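Local atomic coordinates of SusD superfamily protein (PDB entry 3L22), a protein that probably binds sugars at the bacterial outer membrane, as SusD-family proteins do, and can bind zinc ions. Residues A91-K94 and V95-F98; E107-G110 and E111-R115; R209-A213 and M214-D218; K297-I300 and A301-E305. One frame throughout, in Å; residues are numbered along the deposited sequence.

Interaction 1 of 4, residues A91-K94 and V95-F98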
loop_
_atom_site.group_PDB
_atom_site.type_symbol
_atom_site.label_atom_id
_atom_site.label_comp_id
_atom_site.label_asym_id
_atom_site.label_seq_id
_atom_site.Cartn_x
_atom_site.Cartn_y
_atom_site.Cartn_z
ATOM N N ALA A 91 -10.148 0.650 -12.790
ATOM C CA ALA A 91 -8.893 -0.080 -13.013
ATOM C C ALA A 91 -9.154 -1.602 -13.187
ATOM O O ALA A 91 -8.629 -2.231 -14.097
ATOM C CB ALA A 91 -7.917 0.184 -11.852
ATOM N N ILE A 92 -10.002 -2.177 -12.324
ATOM C CA ILE A 92 -10.314 -3.610 -12.400
ATOM C C ILE A 92 -10.960 -3.954 -13.729
ATOM O O ILE A 92 -10.576 -4.945 -14.366
ATOM C CB ILE A 92 -11.168 -4.026 -11.192
ATOM C CG1 ILE A 92 -10.277 -4.036 -9.929
ATOM C CG2 ILE A 92 -11.881 -5.399 -11.384
ATOM C CD1 ILE A 92 -11.042 -3.859 -8.603
ATOM N N ASN A 93 -11.922 -3.144 -14.176
ATOM C CA ASN A 93 -12.614 -3.424 -15.431
ATOM C C ASN A 93 -11.675 -3.277 -16.632
ATOM O O ASN A 93 -11.779 -4.041 -17.579
ATOM C CB ASN A 93 -13.872 -2.560 -15.628
ATOM C CG ASN A 93 -14.724 -3.041 -16.818
ATOM O OD1 ASN A 93 -15.158 -4.208 -16.867
ATOM N ND2 ASN A 93 -14.938 -2.156 -17.801
ATOM N N LYS A 94 -10.757 -2.309 -16.572
ATOM C CA LYS A 94 -9.701 -2.194 -17.579
ATOM C C LYS A 94 -8.841 -3.440 -17.665
ATOM O O LYS A 94 -8.523 -3.877 -18.772
ATOM C CB LYS A 94 -8.821 -0.963 -17.343
ATOM C CG LYS A 94 -9.522 0.334 -17.745
ATOM C CD LYS A 94 -8.710 1.596 -17.350
ATOM C CE LYS A 94 -9.384 2.859 -17.858
ATOM N NZ LYS A 94 -9.072 2.933 -19.324
ATOM N N VAL A 95 -8.489 -4.028 -16.523
ATOM C CA VAL A 95 -7.738 -5.296 -16.539
ATOM C C VAL A 95 -8.600 -6.434 -17.136
ATOM O O VAL A 95 -8.156 -7.157 -17.996
ATOM C CB VAL A 95 -7.216 -5.708 -15.139
ATOM C CG1 VAL A 95 -6.712 -7.205 -15.155
ATOM C CG2 VAL A 95 -6.130 -4.733 -14.639
ATOM N N ASN A 96 -9.850 -6.542 -16.713
ATOM C CA ASN A 96 -10.748 -7.605 -17.195
ATOM C C ASN A 96 -10.862 -7.524 -18.741
ATOM O O ASN A 96 -10.759 -8.545 -19.434
ATOM C CB ASN A 96 -12.144 -7.471 -16.576
ATOM C CG ASN A 96 -12.144 -7.620 -15.040
ATOM O OD1 ASN A 96 -11.161 -8.048 -14.474
ATOM N ND2 ASN A 96 -13.250 -7.238 -14.376
ATOM N N THR A 97 -11.037 -6.303 -19.245
ATOM C CA THR A 97 -11.122 -6.034 -20.683
ATOM C C THR A 97 -9.821 -6.290 -21.415
ATOM O O THR A 97 -9.827 -6.947 -22.445
ATOM C CB THR A 97 -11.600 -4.612 -20.934
ATOM O OG1 THR A 97 -12.773 -4.440 -20.146
ATOM C CG2 THR A 97 -11.913 -4.375 -22.443
ATOM N N PHE A 98 -8.716 -5.815 -20.861
ATOM C CA PHE A 98 -7.400 -6.114 -21.402
ATOM C C PHE A 98 -7.202 -7.621 -21.547
ATOM O O PHE A 98 -6.805 -8.064 -22.619
ATOM C CB PHE A 98 -6.294 -5.533 -20.520
ATOM C CG PHE A 98 -4.889 -5.894 -20.951
ATOM C CD1 PHE A 98 -4.238 -5.156 -21.920
ATOM C CD2 PHE A 98 -4.193 -6.911 -20.324
ATOM C CE1 PHE A 98 -2.944 -5.462 -22.309
ATOM C CE2 PHE A 98 -2.890 -7.222 -20.687
ATOM C CZ PHE A 98 -2.264 -6.502 -21.683
HETATM O O HOH W 1 -15.579 -5.188 -14.347
#

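Interaction 2 of 4, residues E107-G110 and E111-R115. With ZN (zinc ion), chain C; ZN (zinc ion), chain G; EDO (1,2-ethanediol), chain X.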
loop_
_atom_site.group_PDB
_atom_site.type_symbol
_atom_site.label_atom_id
_atom_site.label_comp_id
_atom_site.label_asym_id
_atom_site.label_seq_id
_atom_site.Cartn_x
_atom_site.Cartn_y
_atom_site.Cartn_z
ATOM N N GLU A 107 -1.029 -14.339 -31.114
ATOM C CA GLU A 107 0.107 -14.270 -32.036
ATOM C C GLU A 107 0.778 -12.959 -32.079
ATOM O O GLU A 107 2.004 -12.911 -32.196
ATOM C CB GLU A 107 -0.301 -14.520 -33.476
ATOM C CG GLU A 107 -0.740 -15.879 -33.684
ATOM C CD GLU A 107 -0.885 -16.240 -35.134
ATOM O OE1 GLU A 107 -0.744 -15.408 -36.051
ATOM O OE2 GLU A 107 -1.111 -17.426 -35.341
ATOM N N VAL A 108 -0.007 -11.883 -32.061
ATOM C CA VAL A 108 0.575 -10.540 -31.978
ATOM C C VAL A 108 1.452 -10.414 -30.728
ATOM O O VAL A 108 2.561 -9.908 -30.816
ATOM C CB VAL A 108 -0.525 -9.432 -32.047
ATOM C CG1 VAL A 108 0.035 -8.073 -31.696
ATOM C CG2 VAL A 108 -1.106 -9.404 -33.456
ATOM N N ALA A 109 0.987 -10.916 -29.588
ATOM C CA ALA A 109 1.782 -10.878 -28.355
ATOM C C ALA A 109 3.052 -11.744 -28.424
ATOM O O ALA A 109 4.035 -11.408 -27.798
ATOM C CB ALA A 109 0.934 -11.285 -27.154
ATOM N N GLY A 110 3.038 -12.828 -29.211
ATOM C CA GLY A 110 4.215 -13.697 -29.359
ATOM C C GLY A 110 4.707 -14.238 -28.012
ATOM O O GLY A 110 3.906 -14.580 -27.153
ATOM N N GLU A 111 6.017 -14.234 -27.801
ATOM C CA GLU A 111 6.634 -14.827 -26.603
ATOM C C GLU A 111 6.318 -14.053 -25.322
ATOM O O GLU A 111 6.524 -14.539 -24.248
ATOM C CB GLU A 111 8.161 -14.916 -26.765
ATOM C CG GLU A 111 8.888 -13.551 -26.762
ATOM C CD GLU A 111 10.401 -13.673 -26.949
ATOM O OE1 GLU A 111 10.973 -14.734 -26.643
ATOM O OE2 GLU A 111 11.022 -12.677 -27.370
ATOM N N ASN A 112 5.812 -12.839 -25.451
ATOM C CA ASN A 112 5.504 -11.997 -24.305
ATOM C C ASN A 112 4.082 -12.102 -23.757
ATOM O O ASN A 112 3.750 -11.420 -22.771
ATOM C CB ASN A 112 5.792 -10.554 -24.692
ATOM C CG ASN A 112 7.214 -10.384 -25.119
ATOM O OD1 ASN A 112 8.128 -10.820 -24.416
ATOM N ND2 ASN A 112 7.414 -9.823 -26.291
ATOM N N TYR A 113 3.261 -12.938 -24.395
ATOM C CA TYR A 113 1.896 -13.170 -23.960
ATOM C C TYR A 113 1.779 -13.365 -22.421
ATOM O O TYR A 113 1.041 -12.626 -21.770
ATOM C CB TYR A 113 1.287 -14.356 -24.713
ATOM C CG TYR A 113 -0.166 -14.560 -24.406
ATOM C CD1 TYR A 113 -1.140 -13.903 -25.140
ATOM C CD2 TYR A 113 -0.579 -15.393 -23.358
ATOM C CE1 TYR A 113 -2.484 -14.064 -24.852
ATOM C CE2 TYR A 113 -1.936 -15.547 -23.049
ATOM C CZ TYR A 113 -2.887 -14.861 -23.806
ATOM O OH TYR A 113 -4.240 -14.972 -23.553
ATOM N N ASP A 114 2.513 -14.321 -21.855
ATOM C CA ASP A 114 2.359 -14.654 -20.442
ATOM C C ASP A 114 2.753 -13.526 -19.508
ATOM O O ASP A 114 2.094 -13.299 -18.499
ATOM C CB ASP A 114 3.181 -15.897 -20.070
ATOM C CG ASP A 114 2.665 -17.159 -20.742
ATOM O OD1 ASP A 114 1.420 -17.229 -21.057
ATOM O OD2 ASP A 114 3.517 -18.067 -20.952
ATOM N N ARG A 115 3.812 -12.807 -19.844
ATOM C CA ARG A 115 4.179 -11.664 -19.065
ATOM C C ARG A 115 3.073 -10.626 -19.037
ATOM O O ARG A 115 2.817 -10.040 -17.987
ATOM C CB ARG A 115 5.441 -11.034 -19.588
ATOM C CG ARG A 115 5.848 -9.804 -18.762
ATOM C CD ARG A 115 7.232 -9.262 -19.112
ATOM N NE ARG A 115 8.284 -10.200 -18.739
ATOM C CZ ARG A 115 9.586 -9.971 -18.876
ATOM N NH1 ARG A 115 10.046 -8.787 -19.325
ATOM N NH2 ARG A 115 10.441 -10.926 -18.523
HETATM ZN ZN ZN C . -1.601 -17.546 -37.431
HETATM ZN ZN ZN G . 1.430 -19.001 -22.522
HETATM C C1 EDO X . -3.924 -18.543 -34.099
HETATM O O1 EDO X . -2.613 -18.756 -33.534
HETATM C C2 EDO X . -4.528 -17.206 -33.671
HETATM O O2 EDO X . -4.830 -16.365 -34.791
HETATM O O HOH W 2 5.275 -8.727 -27.646
HETATM O O HOH W 3 2.622 -20.760 -21.291
HETATM O O HOH W 4 -0.395 -18.902 -22.557
HETATM O O HOH W 5 2.721 -18.117 -24.427
#

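Interaction 3 of 4, residues R209-A213 and M214-D218. With ACT (acetate ion), chain Q.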
loop_
_atom_site.group_PDB
_atom_site.type_symbol
_atom_site.label_atom_id
_atom_site.label_comp_id
_atom_site.label_asym_id
_atom_site.label_seq_id
_atom_site.Cartn_x
_atom_site.Cartn_y
_atom_site.Cartn_z
ATOM N N ARG A 209 2.146 -9.967 1.810
ATOM C CA ARG A 209 1.194 -9.154 2.539
ATOM C C ARG A 209 -0.135 -9.859 2.745
ATOM O O ARG A 209 -0.719 -9.780 3.827
ATOM C CB ARG A 209 0.946 -7.811 1.841
ATOM C CG ARG A 209 2.118 -6.851 1.932
ATOM C CD ARG A 209 1.589 -5.435 1.734
ATOM N NE ARG A 209 2.562 -4.365 1.613
ATOM C CZ ARG A 209 2.246 -3.097 1.395
ATOM N NH1 ARG A 209 0.963 -2.719 1.288
ATOM N NH2 ARG A 209 3.199 -2.192 1.306
ATOM N N VAL A 210 -0.612 -10.534 1.713
ATOM C CA VAL A 210 -1.861 -11.231 1.802
ATOM C C VAL A 210 -1.759 -12.354 2.831
ATOM O O VAL A 210 -2.612 -12.486 3.690
ATOM C CB VAL A 210 -2.309 -11.767 0.425
ATOM C CG1 VAL A 210 -3.449 -12.781 0.553
ATOM C CG2 VAL A 210 -2.722 -10.589 -0.470
ATOM N N TYR A 211 -0.726 -13.184 2.733
ATOM C CA TYR A 211 -0.594 -14.272 3.682
ATOM C C TYR A 211 -0.423 -13.776 5.115
ATOM O O TYR A 211 -0.981 -14.370 6.033
ATOM C CB TYR A 211 0.516 -15.241 3.282
ATOM C CG TYR A 211 0.155 -16.245 2.188
ATOM C CD1 TYR A 211 -1.005 -17.020 2.265
ATOM C CD2 TYR A 211 1.002 -16.455 1.094
ATOM C CE1 TYR A 211 -1.304 -17.982 1.296
ATOM C CE2 TYR A 211 0.704 -17.419 0.130
ATOM C CZ TYR A 211 -0.452 -18.154 0.222
ATOM O OH TYR A 211 -0.754 -19.126 -0.707
HETATM N N MSE A 212 0.272 -12.668 5.329
HETATM C CA MSE A 212 0.343 -12.107 6.696
HETATM C C MSE A 212 -1.022 -11.707 7.235
HETATM O O MSE A 212 -1.318 -11.940 8.419
HETATM C CB MSE A 212 1.296 -10.918 6.761
HETATM C CG MSE A 212 2.713 -11.340 6.579
HETATM SE SE MSE A 212 3.901 -9.788 6.488
HETATM C CE MSE A 212 3.997 -9.315 8.245
ATOM N N ALA A 213 -1.865 -11.140 6.371
ATOM C CA ALA A 213 -3.217 -10.720 6.778
ATOM C C ALA A 213 -4.058 -11.945 7.208
ATOM O O ALA A 213 -5.071 -11.804 7.913
ATOM C CB ALA A 213 -3.918 -9.924 5.608
HETATM N N MSE A 214 -3.644 -13.143 6.750
HETATM C CA MSE A 214 -4.346 -14.387 7.047
HETATM C C MSE A 214 -3.642 -15.217 8.137
HETATM O O MSE A 214 -4.023 -16.348 8.398
HETATM C CB MSE A 214 -4.506 -15.195 5.752
HETATM C CG MSE A 214 -5.189 -14.416 4.609
HETATM SE SE MSE A 214 -5.150 -15.384 2.921
HETATM C CE MSE A 214 -6.805 -16.369 3.135
ATOM N N ASN A 215 -2.638 -14.633 8.779
ATOM C CA ASN A 215 -1.813 -15.304 9.767
ATOM C C ASN A 215 -1.112 -16.538 9.229
ATOM O O ASN A 215 -0.813 -17.414 9.969
ATOM C CB ASN A 215 -2.621 -15.637 11.048
ATOM C CG ASN A 215 -2.857 -14.415 11.928
ATOM O OD1 ASN A 215 -2.848 -13.276 11.473
ATOM N ND2 ASN A 215 -3.053 -14.664 13.214
ATOM N N GLU A 216 -0.842 -16.575 7.926
ATOM C CA GLU A 216 -0.180 -17.696 7.277
ATOM C C GLU A 216 1.316 -17.403 7.197
ATOM O O GLU A 216 1.879 -17.123 6.110
ATOM C CB GLU A 216 -0.764 -17.883 5.877
ATOM C CG GLU A 216 -2.220 -18.344 5.852
ATOM C CD GLU A 216 -2.403 -19.756 6.302
ATOM O OE1 GLU A 216 -1.456 -20.557 6.261
ATOM O OE2 GLU A 216 -3.509 -20.079 6.736
ATOM N N TRP A 217 1.961 -17.470 8.357
ATOM C CA TRP A 217 3.321 -16.942 8.529
ATOM C C TRP A 217 4.321 -17.736 7.685
ATOM O O TRP A 217 5.179 -17.151 7.030
ATOM C CB TRP A 217 3.735 -16.901 10.022
ATOM C CG TRP A 217 2.714 -16.241 10.902
ATOM C CD1 TRP A 217 1.965 -16.851 11.866
ATOM C CD2 TRP A 217 2.294 -14.875 10.875
ATOM N NE1 TRP A 217 1.126 -15.953 12.445
ATOM C CE2 TRP A 217 1.296 -14.731 11.860
ATOM C CE3 TRP A 217 2.676 -13.759 10.137
ATOM C CZ2 TRP A 217 0.660 -13.527 12.113
ATOM C CZ3 TRP A 217 2.039 -12.542 10.386
ATOM C CH2 TRP A 217 1.038 -12.441 11.356
ATOM N N ASP A 218 4.148 -19.052 7.615
ATOM C CA ASP A 218 5.033 -19.878 6.794
ATOM C C ASP A 218 4.893 -19.629 5.285
ATOM O O ASP A 218 5.896 -19.565 4.573
ATOM C CB ASP A 218 4.832 -21.357 7.077
ATOM C CG ASP A 218 5.358 -21.780 8.431
ATOM O OD1 ASP A 218 6.294 -21.170 8.990
ATOM O OD2 ASP A 218 4.850 -22.795 8.921
HETATM C C ACT Q . 1.401 -20.995 9.875
HETATM O O ACT Q . 1.393 -22.235 9.695
HETATM O OXT ACT Q . 2.450 -20.457 9.498
HETATM C CH3 ACT Q . 0.210 -20.285 10.476
HETATM O O HOH W 6 -5.351 -13.255 10.247
#

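Interaction 4 of 4, residues K297-I300 and A301-E305. With EDO (1,2-ethanediol), chain Y.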
loop_
_atom_site.group_PDB
_atom_site.type_symbol
_atom_site.label_atom_id
_atom_site.label_comp_id
_atom_site.label_asym_id
_atom_site.label_seq_id
_atom_site.Cartn_x
_atom_site.Cartn_y
_atom_site.Cartn_z
ATOM N N LYS A 297 19.168 8.350 10.928
ATOM C CA LYS A 297 19.123 8.932 9.556
ATOM C C LYS A 297 17.751 9.397 9.107
ATOM O O LYS A 297 17.650 10.384 8.401
ATOM C CB LYS A 297 19.679 7.939 8.529
ATOM C CG LYS A 297 21.182 7.674 8.676
ATOM C CD LYS A 297 21.693 6.774 7.526
ATOM C CE LYS A 297 23.090 6.215 7.772
ATOM N NZ LYS A 297 23.345 5.005 6.883
ATOM N N ARG A 298 16.702 8.675 9.520
ATOM C CA ARG A 298 15.346 8.972 9.167
ATOM C C ARG A 298 14.823 10.226 9.885
ATOM O O ARG A 298 14.057 10.998 9.311
ATOM C CB ARG A 298 14.479 7.771 9.467
ATOM C CG ARG A 298 14.898 6.526 8.671
ATOM C CD ARG A 298 14.355 5.242 9.231
ATOM N NE ARG A 298 14.892 4.970 10.566
ATOM C CZ ARG A 298 14.765 3.808 11.196
ATOM N NH1 ARG A 298 14.114 2.785 10.637
ATOM N NH2 ARG A 298 15.265 3.669 12.423
ATOM N N ILE A 299 15.274 10.427 11.121
ATOM C CA ILE A 299 14.956 11.609 11.907
ATOM C C ILE A 299 15.678 12.826 11.290
ATOM O O ILE A 299 15.030 13.828 10.986
ATOM C CB ILE A 299 15.295 11.393 13.414
ATOM C CG1 ILE A 299 14.449 10.228 13.990
ATOM C CG2 ILE A 299 15.150 12.702 14.243
ATOM C CD1 ILE A 299 12.961 10.304 13.796
ATOM N N ILE A 300 16.979 12.683 11.022
ATOM C CA ILE A 300 17.773 13.736 10.386
ATOM C C ILE A 300 17.135 14.109 9.051
ATOM O O ILE A 300 16.947 15.259 8.797
ATOM C CB ILE A 300 19.230 13.314 10.136
ATOM C CG1 ILE A 300 19.961 13.062 11.469
ATOM C CG2 ILE A 300 20.002 14.409 9.300
ATOM C CD1 ILE A 300 21.333 12.415 11.334
ATOM N N ALA A 301 16.747 13.124 8.235
ATOM C CA ALA A 301 16.256 13.430 6.874
ATOM C C ALA A 301 14.823 13.933 6.887
ATOM O O ALA A 301 14.492 14.850 6.146
ATOM C CB ALA A 301 16.371 12.184 5.938
ATOM N N PHE A 302 13.976 13.337 7.723
ATOM C CA PHE A 302 12.529 13.500 7.548
ATOM C C PHE A 302 11.749 14.197 8.663
ATOM O O PHE A 302 10.577 14.564 8.432
ATOM C CB PHE A 302 11.876 12.134 7.297
ATOM C CG PHE A 302 12.556 11.329 6.242
ATOM C CD1 PHE A 302 12.849 11.875 5.009
ATOM C CD2 PHE A 302 12.884 10.011 6.480
ATOM C CE1 PHE A 302 13.501 11.114 4.036
ATOM C CE2 PHE A 302 13.485 9.242 5.505
ATOM C CZ PHE A 302 13.825 9.793 4.309
ATOM N N LYS A 303 12.344 14.366 9.851
ATOM C CA LYS A 303 11.622 15.033 10.940
ATOM C C LYS A 303 11.855 16.530 10.808
ATOM O O LYS A 303 12.826 17.064 11.297
ATOM C CB LYS A 303 12.033 14.498 12.321
ATOM C CG LYS A 303 11.246 15.124 13.499
ATOM C CD LYS A 303 11.543 14.445 14.806
ATOM C CE LYS A 303 10.674 14.962 15.948
ATOM N NZ LYS A 303 11.015 16.359 16.291
ATOM N N GLY A 304 10.948 17.214 10.137
ATOM C CA GLY A 304 11.146 18.623 9.815
ATOM C C GLY A 304 10.826 19.570 10.966
ATOM O O GLY A 304 10.169 19.199 11.957
ATOM N N GLU A 305 11.301 20.799 10.819
ATOM C CA GLU A 305 10.898 21.946 11.634
ATOM C C GLU A 305 9.376 22.037 11.573
ATOM O O GLU A 305 8.792 21.823 10.474
ATOM C CB GLU A 305 11.512 23.251 11.063
ATOM C CG GLU A 305 13.070 23.385 11.192
ATOM C CD GLU A 305 13.631 24.722 10.679
ATOM O OE1 GLU A 305 12.908 25.748 10.689
ATOM O OE2 GLU A 305 14.814 24.749 10.266
HETATM C C1 EDO Y . 14.733 13.995 2.414
HETATM O O1 EDO Y . 15.460 15.015 3.158
HETATM C C2 EDO Y . 14.528 14.222 0.904
HETATM O O2 EDO Y . 13.156 13.970 0.511
#

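Interaction 1 of 4, residues A91-K94 and V95-F98
Regular i to i+4 hydrogen bonding runs without a break from Ala-91 O to Val-95 N through to Lys-94 O and Phe-98 N, so these two turns belong to one continuous alpha-helix. The side chains elaborate on this ladder. Thr-97 gives the Asn-93 carbonyl a second bond: OG1 donates to Asn-93 O at 2.8 Å, while Thr-97 N reaches the same oxygen at 2.9 Å, and the two donors approach from opposite faces of the carbonyl plane. The hydroxyl is brought there by a first torsion of -50°, which sets OG1 beside the backbone N and opposite the carbonyl carbon, folded back toward the preceding turn. One face of the helix is amide-rich. Asn-96 lies alongside Ile-92, pointing the same way, with ND2 3.8 Å from Ile-92 CG2. A water donates to Asn-93 OD1 at 2.7 Å and accepts a weak bond from Asn-96 ND2 at 3.1 Å, joining residues three apart. Both amides have stronger partners beyond the helix: Asn-93 OD1 also takes the N-H of Glu-155, and Asn-96 binds Arg-124 through OD1 and the carbonyls of Arg-151 and Thr-153 through ND2. This network fixes the rotation of the buried Asn-96 amide and ties the helix to the loop that passes it. Within the fold, helix 79-103 lies between two others: Ile-92, Val-95 and Phe-98 pack on helix 113-131, whereas Ala-91, Lys-94 and again Phe-98 touch helix 18-33.

Interaction 2 of 4, residues E107-G110 and E111-R115
Ala-109 meets Tyr-113 at the edge of the ring, its CB lying near the ring plane and 3.9 Å from CD1. Tyr-113 places its ring there with CG opposite its own backbone N (chi1 -174°), and Asp-114 OD1 also sits in the ring plane, at the edge. Arg-106 adds a cation-pi contact to the same ring. The amide of Asn-112 is turned toward the backbone instead: its ND2 donates to a water at 2.8 Å, which in turn donates to Ala-109 O at 3.0 Å. That carbonyl also receives Asn-112 N at 3.3 Å, from above its plane, and Tyr-113 N reaches Gly-110 O at 3.3 Å in a nearly straight bond (168° at the hydrogen). Glu-107 and Asp-114 point away from the turn, and each holds a zinc ion. Glu-107 OE2 binds one at 2.1 Å, with three further ligand atoms from elsewhere, while Asp-114 OD1 binds another at 2.3 Å, with three waters also at the metal. These carboxylates illustrate metal binding at the surface. The backbone forms a tight turn connecting two helices, in which Gly-110, with positive phi, ends helix 106-109 and a short 3-10 segment leads into helix 113-131, as suits the helical, TPR-like part of a SusD fold.

Interaction 3 of 4, residues R209-A213 and M214-D218
A Schellman motif ends helix 200-213, and its defining pair of bonds joins Glu-216 N to Tyr-211 O at 2.9 Å and Asn-215 N to Met-212 O at 3.0 Å. Asn-215, the C-prime residue, has the positive phi (58°) that lets the chain turn back. Tyr-211 O is gripped twice: Met-214 N also donates to it, at 3.0 Å, and the two donors come from opposite faces of the carbonyl plane. Side chains close over the turn. Tyr-211 CD1 meets Glu-216 CB at 3.7 Å, with the ring and carboxylate planes 64° apart. The Glu-216 chain bends at chi2 (-70°), and its OE1 pairs with Lys-219. At about a right angle to Met-212, a selenomethionine, runs the indole of Trp-217, whose CZ3 is 4.0 Å from Met-212 CB; Asn-215 CA lies over one face of this indole, toward the rim. Where helix 217-225 begins, Asp-218 N donates to an acetate OXT at 2.9 Å. That acetate probably comes from the crystallisation liquor, but it illustrates how the amides of a helix start can hold an anion. Around the turn, Met-212 and Trp-217 pack on helix 327-339, while Val-210, Tyr-211 and Ala-213 face helix 168-178.

Interaction 4 of 4, residues K297-I300 and A301-E305
Phe-302 presses against Arg-298 one turn earlier in the helix, and here the contact is tight. Arg-298 O accepts Phe-302 N at 2.8 Å, from above the carbonyl plane, while the ring atom CD2 of Phe-302 comes within 3.2 Å of the same oxygen. The Phe-302 first torsion of -49° sets CG beside its own backbone N and holds the ring back over this turn. Ala-301 covers one face of the ring: its CB stands 3.5 Å above the plane, over the centre. Tyr-240 meets the phenyl ring at a steep angle of about 80°. The neighbouring pair is more relaxed. Ile-299 and Lys-303 run side by side, pointing the same way, with Ile-299 CG2 4.0 Å from Lys-303 CD, and Lys-303 N bonds to Ile-299 O at 3.0 Å. Beyond CD the lysine leads away from the helix, and on another side Ile-300 is exposed. An ethanediol, probably from the crystallisation liquor, sits between this turn and Met-310, whose O it also binds: its O1 donates to Ala-301 O at 3.1 Å and its C1 lies at the edge of the Phe-302 ring, 3.5 Å from CE1. The charged ends are held by other parts of the chain. Arg-298 forms salt bridges with Glu-384, Glu-388 and Asp-296, and Lys-297 NZ binds Glu-234 and the carbonyl of Arg-358. While Ile-299 lies on Leu-387, the buried arginine, paired with three acids, probably stays positively charged and, through Glu-384 and Glu-388, links this short helix to helix 374-388.

All four interactions are local, and together they sample how helices are built, ended and joined in a helix-rich SusD-family protein. They come in series along the chain. Interactions 1 and 2 are neighbours: their centres are about 18 Å apart, helix 79-103 is followed directly by helix 106-109, and both lie in the range of the starch-binding, outer-membrane-associating family. Interaction 3, at the junction of helices 200-213 and 217-225, is nearer the middle of the molecule, its centre about 27 Å from that of interaction 1 and about 32 Å from that of interaction 4. Interaction 4, within the SusD family region, lies across the chain's centre from interactions 1 and 2, about 46 Å from the latter between centres. No two touch, so the four are separate local features of one chain.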